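Local coordinates for protein profilin-1A (Acanthamoeba castellanii, PDB 1ACF) that binds monomeric actin to regulate its polymerization into the cytoskeleton, and also binds PIP2, inhibiting the formation of IP3 and DG, at residues G34-G42 / G59-Y67; T88-L96 / E114-F125. All coordinates share one frame; numbering follows the deposited sequence.

Contact 1: G34-G42 / G59-Y67; sequences GFAVTPAQG and GFDLAGVHY
A water links two backbone acceptors, Gln41 and Asp61, donating to Gln41 O at 2.6 Å and to Asp61 O at 3.1 Å. Of the two carbonyls the Asp61 one is aimed at the other oxygen. Neither could donate to the other; the water spends one proton on each. The Gln41 side chain runs extended alongside the Asp61-Ala63 backbone, and its CB lies 4.0 Å from Leu62 CD1. The remaining side-chain contacts are apolar. Leu62 sends CD1 into the fork of Val37, 3.6 Å from Val37 CG1 and equally 3.6 Å from Val37 CG2. Phe35 swings its ring away from its own backbone N (chi1 178°), which carries CE1 to 3.7 Å from Ala63 CB; the ring also rests on Val99 of strand 94-100. Ala63 and Gly64 are the corner residues of a type I' turn linking strand 60-62, an outermost strand of the sheet, to 65-72; the turn and the strand before it meet 34-42. Behind it, His66 ND1 donates to Asp61 OD1 at 2.6 Å, with a bent N-H...O angle of 131°. His66 NE2 bonds weakly to Gly58 O, so the imidazole may be protonated. Segment 34-42 leads into helix 39-50, whose N-cap, Thr38, accepts weakly through OG1 from Gln41 N at 3.3 Å. What crosses the interface is thus a water-bridged pair of carbonyls beside apolar packing of Leu62 on Val37 and Ala63 on Phe35, with no clear direct hydrogen bond, which implies that shape and one water join the edge hairpin to the helix entry.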
loop_
_atom_site.group_PDB
_atom_site.type_symbol
_atom_site.label_atom_id
_atom_site.label_comp_id
_atom_site.label_asym_id
_atom_site.label_seq_id
_atom_site.Cartn_x
_atom_site.Cartn_y
_atom_site.Cartn_z
ATOM N N GLY A 34 13.406 -7.141 -2.230
ATOM C CA GLY A 34 13.092 -7.789 -0.966
ATOM C C GLY A 34 11.717 -7.622 -0.410
ATOM O O GLY A 34 11.376 -8.288 0.611
ATOM N N PHE A 35 10.858 -6.740 -0.928
ATOM C CA PHE A 35 9.455 -6.629 -0.430
ATOM C C PHE A 35 8.559 -7.564 -1.262
ATOM O O PHE A 35 8.553 -7.532 -2.491
ATOM C CB PHE A 35 9.002 -5.216 -0.361
ATOM C CG PHE A 35 7.587 -4.993 0.090
ATOM C CD1 PHE A 35 7.139 -5.542 1.295
ATOM C CD2 PHE A 35 6.682 -4.278 -0.683
ATOM C CE1 PHE A 35 5.880 -5.305 1.793
ATOM C CE2 PHE A 35 5.387 -3.986 -0.197
ATOM C CZ PHE A 35 5.007 -4.488 1.072
ATOM N N ALA A 36 7.808 -8.478 -0.646
ATOM C CA ALA A 36 6.953 -9.382 -1.373
ATOM C C ALA A 36 5.499 -9.515 -0.918
ATOM O O ALA A 36 5.195 -10.140 0.109
ATOM C CB ALA A 36 7.581 -10.782 -1.531
ATOM N N VAL A 37 4.608 -8.974 -1.701
ATOM C CA VAL A 37 3.148 -9.051 -1.500
ATOM C C VAL A 37 2.709 -10.269 -2.347
ATOM O O VAL A 37 2.941 -10.319 -3.564
ATOM C CB VAL A 37 2.349 -7.813 -1.858
ATOM C CG1 VAL A 37 0.856 -8.130 -1.868
ATOM C CG2 VAL A 37 2.614 -6.640 -0.937
ATOM N N THR A 38 2.182 -11.275 -1.676
ATOM C CA THR A 38 1.815 -12.457 -2.515
ATOM C C THR A 38 0.514 -12.184 -3.232
ATOM O O THR A 38 -0.228 -11.206 -2.899
ATOM C CB THR A 38 1.951 -13.769 -1.665
ATOM O OG1 THR A 38 0.854 -13.825 -0.721
ATOM C CG2 THR A 38 3.297 -13.701 -0.887
ATOM N N PRO A 39 0.276 -13.047 -4.218
ATOM C CA PRO A 39 -0.949 -12.976 -5.025
ATOM C C PRO A 39 -2.149 -12.960 -4.073
ATOM O O PRO A 39 -3.026 -12.085 -4.094
ATOM C CB PRO A 39 -0.944 -14.298 -5.798
ATOM C CG PRO A 39 0.530 -14.601 -5.951
ATOM C CD PRO A 39 1.103 -14.182 -4.594
ATOM N N ALA A 40 -2.102 -14.039 -3.314
ATOM C CA ALA A 40 -3.072 -14.301 -2.274
ATOM C C ALA A 40 -3.252 -13.059 -1.401
ATOM O O ALA A 40 -4.421 -12.662 -1.216
ATOM C CB ALA A 40 -2.602 -15.523 -1.487
ATOM N N GLN A 41 -2.166 -12.476 -0.919
ATOM C CA GLN A 41 -2.219 -11.288 -0.087
ATOM C C GLN A 41 -2.794 -10.091 -0.874
ATOM O O GLN A 41 -3.518 -9.328 -0.245
ATOM C CB GLN A 41 -0.859 -10.800 0.425
ATOM C CG GLN A 41 -0.412 -11.579 1.650
ATOM C CD GLN A 41 1.072 -11.435 1.888
ATOM O OE1 GLN A 41 1.597 -11.888 2.921
ATOM N NE2 GLN A 41 1.708 -10.818 0.909
ATOM N N GLY A 42 -2.353 -10.034 -2.095
ATOM C CA GLY A 42 -2.718 -9.030 -3.098
ATOM C C GLY A 42 -4.197 -9.060 -3.446
ATOM O O GLY A 42 -4.827 -7.993 -3.433
ATOM N N GLY A 59 -7.961 -7.911 10.299
ATOM C CA GLY A 59 -6.662 -7.329 9.927
ATOM C C GLY A 59 -6.263 -7.953 8.580
ATOM O O GLY A 59 -7.068 -8.727 7.994
ATOM N N PHE A 60 -5.058 -7.673 8.103
ATOM C CA PHE A 60 -4.563 -8.220 6.819
ATOM C C PHE A 60 -3.060 -8.493 6.861
ATOM O O PHE A 60 -2.287 -7.888 7.602
ATOM C CB PHE A 60 -4.870 -7.258 5.629
ATOM C CG PHE A 60 -4.491 -5.799 5.798
ATOM C CD1 PHE A 60 -5.096 -4.990 6.765
ATOM C CD2 PHE A 60 -3.533 -5.226 4.968
ATOM C CE1 PHE A 60 -4.782 -3.662 6.920
ATOM C CE2 PHE A 60 -3.202 -3.893 5.111
ATOM C CZ PHE A 60 -3.798 -3.091 6.100
ATOM N N ASP A 61 -2.630 -9.288 5.925
ATOM C CA ASP A 61 -1.267 -9.698 5.702
ATOM C C ASP A 61 -0.566 -9.095 4.489
ATOM O O ASP A 61 -0.981 -9.274 3.353
ATOM C CB ASP A 61 -1.189 -11.254 5.566
ATOM C CG ASP A 61 -1.464 -11.951 6.890
ATOM O OD1 ASP A 61 -1.755 -11.323 7.925
ATOM O OD2 ASP A 61 -1.418 -13.206 6.823
ATOM N N LEU A 62 0.582 -8.521 4.758
ATOM C CA LEU A 62 1.464 -8.021 3.675
ATOM C C LEU A 62 2.882 -8.551 4.014
ATOM O O LEU A 62 3.417 -8.270 5.082
ATOM C CB LEU A 62 1.317 -6.551 3.397
ATOM C CG LEU A 62 0.280 -5.975 2.441
ATOM C CD1 LEU A 62 -0.149 -6.965 1.350
ATOM C CD2 LEU A 62 -0.954 -5.436 3.167
ATOM N N ALA A 63 3.421 -9.369 3.124
ATOM C CA ALA A 63 4.744 -9.949 3.198
ATOM C C ALA A 63 5.123 -10.354 4.612
ATOM O O ALA A 63 6.077 -9.789 5.199
ATOM C CB ALA A 63 5.754 -8.926 2.627
ATOM N N GLY A 64 4.375 -11.277 5.209
ATOM C CA GLY A 64 4.710 -11.726 6.565
ATOM C C GLY A 64 4.339 -10.884 7.746
ATOM O O GLY A 64 4.498 -11.358 8.912
ATOM N N VAL A 65 3.847 -9.658 7.563
ATOM C CA VAL A 65 3.426 -8.892 8.719
ATOM C C VAL A 65 1.905 -8.839 8.769
ATOM O O VAL A 65 1.254 -8.501 7.746
ATOM C CB VAL A 65 4.020 -7.482 8.723
ATOM C CG1 VAL A 65 3.680 -6.790 10.024
ATOM C CG2 VAL A 65 5.473 -7.443 8.351
ATOM N N HIS A 66 1.348 -9.143 9.893
ATOM C CA HIS A 66 -0.114 -9.022 10.039
ATOM C C HIS A 66 -0.385 -7.680 10.709
ATOM O O HIS A 66 -0.025 -7.356 11.867
ATOM C CB HIS A 66 -0.754 -10.140 10.800
ATOM C CG HIS A 66 -2.248 -10.149 10.903
ATOM N ND1 HIS A 66 -3.062 -10.954 10.128
ATOM C CD2 HIS A 66 -3.068 -9.459 11.753
ATOM C CE1 HIS A 66 -4.320 -10.748 10.453
ATOM N NE2 HIS A 66 -4.327 -9.858 11.414
ATOM N N TYR A 67 -1.085 -6.830 9.960
ATOM C CA TYR A 67 -1.481 -5.525 10.439
ATOM C C TYR A 67 -2.956 -5.512 10.833
ATOM O O TYR A 67 -3.752 -6.288 10.328
ATOM C CB TYR A 67 -1.328 -4.515 9.280
ATOM C CG TYR A 67 0.093 -4.368 8.806
ATOM C CD1 TYR A 67 0.565 -5.212 7.813
ATOM C CD2 TYR A 67 0.877 -3.316 9.273
ATOM C CE1 TYR A 67 1.868 -5.080 7.315
ATOM C CE2 TYR A 67 2.182 -3.190 8.807
ATOM C CZ TYR A 67 2.653 -4.050 7.838
ATOM O OH TYR A 67 3.938 -3.890 7.369
HETATM O O HOH W 1 -3.890 -8.788 2.307
#

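Contact 2: T88-L96 / E114-F125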
loop_
_atom_site.group_PDB
_atom_site.type_symbol
_atom_site.label_atom_id
_atom_site.label_comp_id
_atom_site.label_asym_id
_atom_site.label_seq_id
_atom_site.Cartn_x
_atom_site.Cartn_y
_atom_site.Cartn_z
ATOM N N THR A 88 -2.171 1.914 2.072
ATOM C CA THR A 88 -2.557 1.423 0.717
ATOM C C THR A 88 -3.596 2.423 0.192
ATOM O O THR A 88 -4.509 2.860 0.903
ATOM C CB THR A 88 -3.015 -0.073 0.764
ATOM O OG1 THR A 88 -4.190 -0.127 1.618
ATOM C CG2 THR A 88 -1.907 -0.949 1.412
ATOM N N VAL A 89 -3.328 2.788 -1.033
ATOM C CA VAL A 89 -4.212 3.749 -1.746
ATOM C C VAL A 89 -4.547 3.166 -3.110
ATOM O O VAL A 89 -3.650 3.019 -3.960
ATOM C CB VAL A 89 -3.629 5.146 -1.813
ATOM C CG1 VAL A 89 -4.593 6.130 -2.515
ATOM C CG2 VAL A 89 -3.313 5.632 -0.397
ATOM N N LYS A 90 -5.871 2.927 -3.285
ATOM C CA LYS A 90 -6.355 2.394 -4.572
ATOM C C LYS A 90 -6.583 3.553 -5.544
ATOM O O LYS A 90 -7.185 4.539 -5.098
ATOM C CB LYS A 90 -7.584 1.536 -4.486
ATOM C CG LYS A 90 -8.216 1.294 -5.885
ATOM C CD LYS A 90 -9.688 0.957 -5.651
ATOM C CE LYS A 90 -10.275 0.129 -6.788
ATOM N NZ LYS A 90 -11.517 -0.515 -6.224
ATOM N N THR A 91 -6.025 3.389 -6.702
ATOM C CA THR A 91 -6.184 4.353 -7.799
ATOM C C THR A 91 -7.284 3.846 -8.744
ATOM O O THR A 91 -8.010 2.890 -8.416
ATOM C CB THR A 91 -4.827 4.707 -8.457
ATOM O OG1 THR A 91 -4.200 3.558 -9.102
ATOM C CG2 THR A 91 -3.883 5.376 -7.440
ATOM N N SER A 92 -7.330 4.354 -9.929
ATOM C CA SER A 92 -8.312 3.901 -10.947
ATOM C C SER A 92 -8.041 2.500 -11.404
ATOM O O SER A 92 -8.993 1.661 -11.539
ATOM C CB SER A 92 -8.360 4.900 -12.090
ATOM O OG SER A 92 -7.440 4.503 -13.103
ATOM N N LYS A 93 -6.751 2.201 -11.664
ATOM C CA LYS A 93 -6.355 0.862 -12.157
ATOM C C LYS A 93 -5.343 0.074 -11.325
ATOM O O LYS A 93 -4.961 -1.040 -11.753
ATOM C CB LYS A 93 -5.681 1.051 -13.554
ATOM C CG LYS A 93 -6.650 1.515 -14.605
ATOM C CD LYS A 93 -5.918 2.245 -15.745
ATOM C CE LYS A 93 -7.043 2.927 -16.556
ATOM N NZ LYS A 93 -7.530 4.091 -15.751
ATOM N N ALA A 94 -4.862 0.630 -10.227
ATOM C CA ALA A 94 -3.782 0.030 -9.436
ATOM C C ALA A 94 -3.929 0.329 -7.961
ATOM O O ALA A 94 -4.780 1.142 -7.562
ATOM C CB ALA A 94 -2.437 0.708 -9.879
ATOM N N ILE A 95 -3.059 -0.390 -7.234
ATOM C CA ILE A 95 -3.006 -0.188 -5.774
ATOM C C ILE A 95 -1.542 0.073 -5.340
ATOM O O ILE A 95 -0.694 -0.720 -5.688
ATOM C CB ILE A 95 -3.559 -1.362 -4.923
ATOM C CG1 ILE A 95 -4.967 -1.783 -5.418
ATOM C CG2 ILE A 95 -3.622 -0.798 -3.449
ATOM C CD1 ILE A 95 -5.375 -3.250 -5.040
ATOM N N LEU A 96 -1.418 1.155 -4.614
ATOM C CA LEU A 96 -0.148 1.599 -4.044
ATOM C C LEU A 96 -0.056 1.057 -2.597
ATOM O O LEU A 96 -1.047 1.192 -1.883
ATOM C CB LEU A 96 0.095 3.100 -3.997
ATOM C CG LEU A 96 -0.032 3.932 -5.209
ATOM C CD1 LEU A 96 0.398 5.365 -5.034
ATOM C CD2 LEU A 96 0.814 3.263 -6.316
ATOM N N GLU A 114 -0.592 8.922 -0.638
ATOM C CA GLU A 114 -1.805 9.627 -0.969
ATOM C C GLU A 114 -1.553 10.675 -2.049
ATOM O O GLU A 114 -2.276 10.745 -3.064
ATOM C CB GLU A 114 -2.457 10.287 0.240
ATOM C CG GLU A 114 -3.113 9.377 1.286
ATOM C CD GLU A 114 -4.350 8.657 0.930
ATOM O OE1 GLU A 114 -4.792 8.974 -0.203
ATOM O OE2 GLU A 114 -4.999 7.828 1.577
ATOM N N LYS A 115 -0.471 11.428 -1.982
ATOM C CA LYS A 115 -0.120 12.399 -3.017
ATOM C C LYS A 115 0.359 11.729 -4.295
ATOM O O LYS A 115 0.095 12.319 -5.367
ATOM C CB LYS A 115 0.967 13.356 -2.577
ATOM C CG LYS A 115 0.447 14.627 -2.005
ATOM C CD LYS A 115 -0.976 14.538 -1.521
ATOM C CE LYS A 115 -1.376 15.981 -1.159
ATOM N NZ LYS A 115 -2.598 16.013 -0.316
ATOM N N LEU A 116 1.082 10.613 -4.244
ATOM C CA LEU A 116 1.562 9.913 -5.433
ATOM C C LEU A 116 0.319 9.275 -6.139
ATOM O O LEU A 116 0.398 9.057 -7.328
ATOM C CB LEU A 116 2.537 8.756 -5.150
ATOM C CG LEU A 116 3.759 8.498 -5.969
ATOM C CD1 LEU A 116 4.104 7.033 -6.239
ATOM C CD2 LEU A 116 3.800 9.269 -7.245
ATOM N N ALA A 117 -0.666 8.915 -5.345
ATOM C CA ALA A 117 -1.919 8.311 -5.870
ATOM C C ALA A 117 -2.620 9.412 -6.726
ATOM O O ALA A 117 -2.936 9.094 -7.876
ATOM C CB ALA A 117 -2.772 7.809 -4.802
ATOM N N ASP A 118 -2.787 10.577 -6.132
ATOM C CA ASP A 118 -3.356 11.747 -6.765
ATOM C C ASP A 118 -2.647 12.051 -8.082
ATOM O O ASP A 118 -3.311 12.328 -9.102
ATOM C CB ASP A 118 -3.348 13.023 -5.901
ATOM C CG ASP A 118 -4.454 13.004 -4.858
ATOM O OD1 ASP A 118 -5.368 12.169 -4.907
ATOM O OD2 ASP A 118 -4.368 13.854 -3.932
ATOM N N TYR A 119 -1.322 12.035 -8.057
ATOM C CA TYR A 119 -0.560 12.316 -9.301
ATOM C C TYR A 119 -0.766 11.228 -10.335
ATOM O O TYR A 119 -0.857 11.524 -11.547
ATOM C CB TYR A 119 0.880 12.623 -8.922
ATOM C CG TYR A 119 1.894 12.626 -10.019
ATOM C CD1 TYR A 119 2.367 11.482 -10.595
ATOM C CD2 TYR A 119 2.369 13.861 -10.507
ATOM C CE1 TYR A 119 3.327 11.517 -11.602
ATOM C CE2 TYR A 119 3.273 13.933 -11.531
ATOM C CZ TYR A 119 3.744 12.755 -12.069
ATOM O OH TYR A 119 4.655 12.778 -13.120
ATOM N N LEU A 120 -0.858 9.975 -9.893
ATOM C CA LEU A 120 -1.014 8.844 -10.775
ATOM C C LEU A 120 -2.418 8.763 -11.416
ATOM O O LEU A 120 -2.502 8.334 -12.548
ATOM C CB LEU A 120 -0.517 7.556 -10.192
ATOM C CG LEU A 120 0.985 7.333 -9.965
ATOM C CD1 LEU A 120 1.131 6.024 -9.193
ATOM C CD2 LEU A 120 1.725 7.377 -11.276
ATOM N N ILE A 121 -3.419 9.097 -10.668
ATOM C CA ILE A 121 -4.823 9.158 -11.193
ATOM C C ILE A 121 -4.862 10.151 -12.368
ATOM O O ILE A 121 -5.178 9.860 -13.549
ATOM C CB ILE A 121 -5.662 9.577 -9.951
ATOM C CG1 ILE A 121 -5.976 8.274 -9.143
ATOM C CG2 ILE A 121 -6.936 10.346 -10.320
ATOM C CD1 ILE A 121 -6.895 8.499 -7.951
ATOM N N GLY A 122 -4.436 11.359 -12.106
ATOM C CA GLY A 122 -4.254 12.450 -13.029
ATOM C C GLY A 122 -3.491 11.997 -14.267
ATOM O O GLY A 122 -3.583 12.613 -15.335
ATOM N N GLN A 123 -2.747 10.938 -14.266
ATOM C CA GLN A 123 -2.009 10.475 -15.451
ATOM C C GLN A 123 -2.896 9.445 -16.159
ATOM O O GLN A 123 -2.489 9.071 -17.257
ATOM C CB GLN A 123 -0.718 9.708 -15.157
ATOM C CG GLN A 123 0.335 10.315 -14.260
ATOM C CD GLN A 123 1.322 11.073 -15.099
ATOM O OE1 GLN A 123 2.309 10.505 -15.601
ATOM N NE2 GLN A 123 0.962 12.331 -15.295
ATOM N N GLY A 124 -3.951 9.003 -15.508
ATOM C CA GLY A 124 -4.742 7.940 -16.203
ATOM C C GLY A 124 -4.531 6.557 -15.592
ATOM O O GLY A 124 -4.977 5.559 -16.210
ATOM N N PHE A 125 -3.889 6.505 -14.430
ATOM C CA PHE A 125 -3.573 5.238 -13.744
ATOM C C PHE A 125 -4.465 5.044 -12.535
ATOM O O PHE A 125 -4.384 3.873 -12.105
ATOM C CB PHE A 125 -2.089 5.161 -13.329
ATOM C CG PHE A 125 -1.185 5.302 -14.534
ATOM C CD1 PHE A 125 -1.335 4.476 -15.627
ATOM C CD2 PHE A 125 -0.216 6.325 -14.542
ATOM C CE1 PHE A 125 -0.515 4.659 -16.729
ATOM C CE2 PHE A 125 0.650 6.513 -15.623
ATOM C CZ PHE A 125 0.496 5.666 -16.728
ATOM O OXT PHE A 125 -5.226 5.893 -12.086
#
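A chi1 of 64° splits the tasks of Thr91: OG1 faces the C-terminal carboxylate, 3.0 Å from Phe125 O, while CG2 turns to the helix and lies 3.8 Å from Ala117 CB. Ala94 O competes for the hydroxyl proton, so its donor role toward Phe125 is not settled. The Lys93 chain bends at its last torsion (chi4 74°), bringing NZ to donate to Gly124 O at 3.0 Å; NZ also donates to Ser92 OG. Lys93 N donates to Phe125 O at 2.9 Å, from above the carboxylate plane; the Ser92 hydroxyl adds a weak bond to Phe125 OXT at 2.8 Å, and Ser92 N another weak one. Several donors thus converge on the terminal carboxylate, and the lysine ammonium nearby would probably stabilise its negative charge. Farther along, packing takes over. Val89 CG1 presses on Ala117 CB at 3.4 Å, tighter than usual for two carbons, and Leu96 CD2 meets Leu120 CD1 at 4.0 Å. Glu114 crosses Val89 at about a right angle, laying its carboxylate against CG2; its oxygens are held by Ser76, Tyr78 and Arg75. Helix 114-121 runs at 157° to strand 94-96, close to antiparallel. A Schellman motif at Gly124 brings the Phe125 carboxylate to the turn between the strands, while its ring meets Trp2 edge-to-face. Leu120 touches Tyr5 of helix 2-11. Lys115, an actin-binding site, points its CB away from the strands. This is the profilin fold, with the terminal helices together on one face of the antiparallel sheet.

Overall arrangement
From the N terminus, the chain passes helix 2-11 and strands 18-23 and 28-31 before contact 1 opens. Contact 1 closes the loop formed by helices 39-50 and 53-58, bringing the entry to helix 39-50 against the hairpin that starts with edge strand 60-62. After strands 65-72 and 76-81, strands 84-90 and 94-100, joined by the turn of contact 2, lead through helix 106-121, whose last turns and C terminus fold back on them. The contacts stand in series, neither nested nor crossed. Their centres are 20 Å apart, on opposite sides of the chain's centre. Both reach the same antiparallel sheet; helix 39-50, entered from contact 1, also touches Thr88 and Ile95 of 88-96.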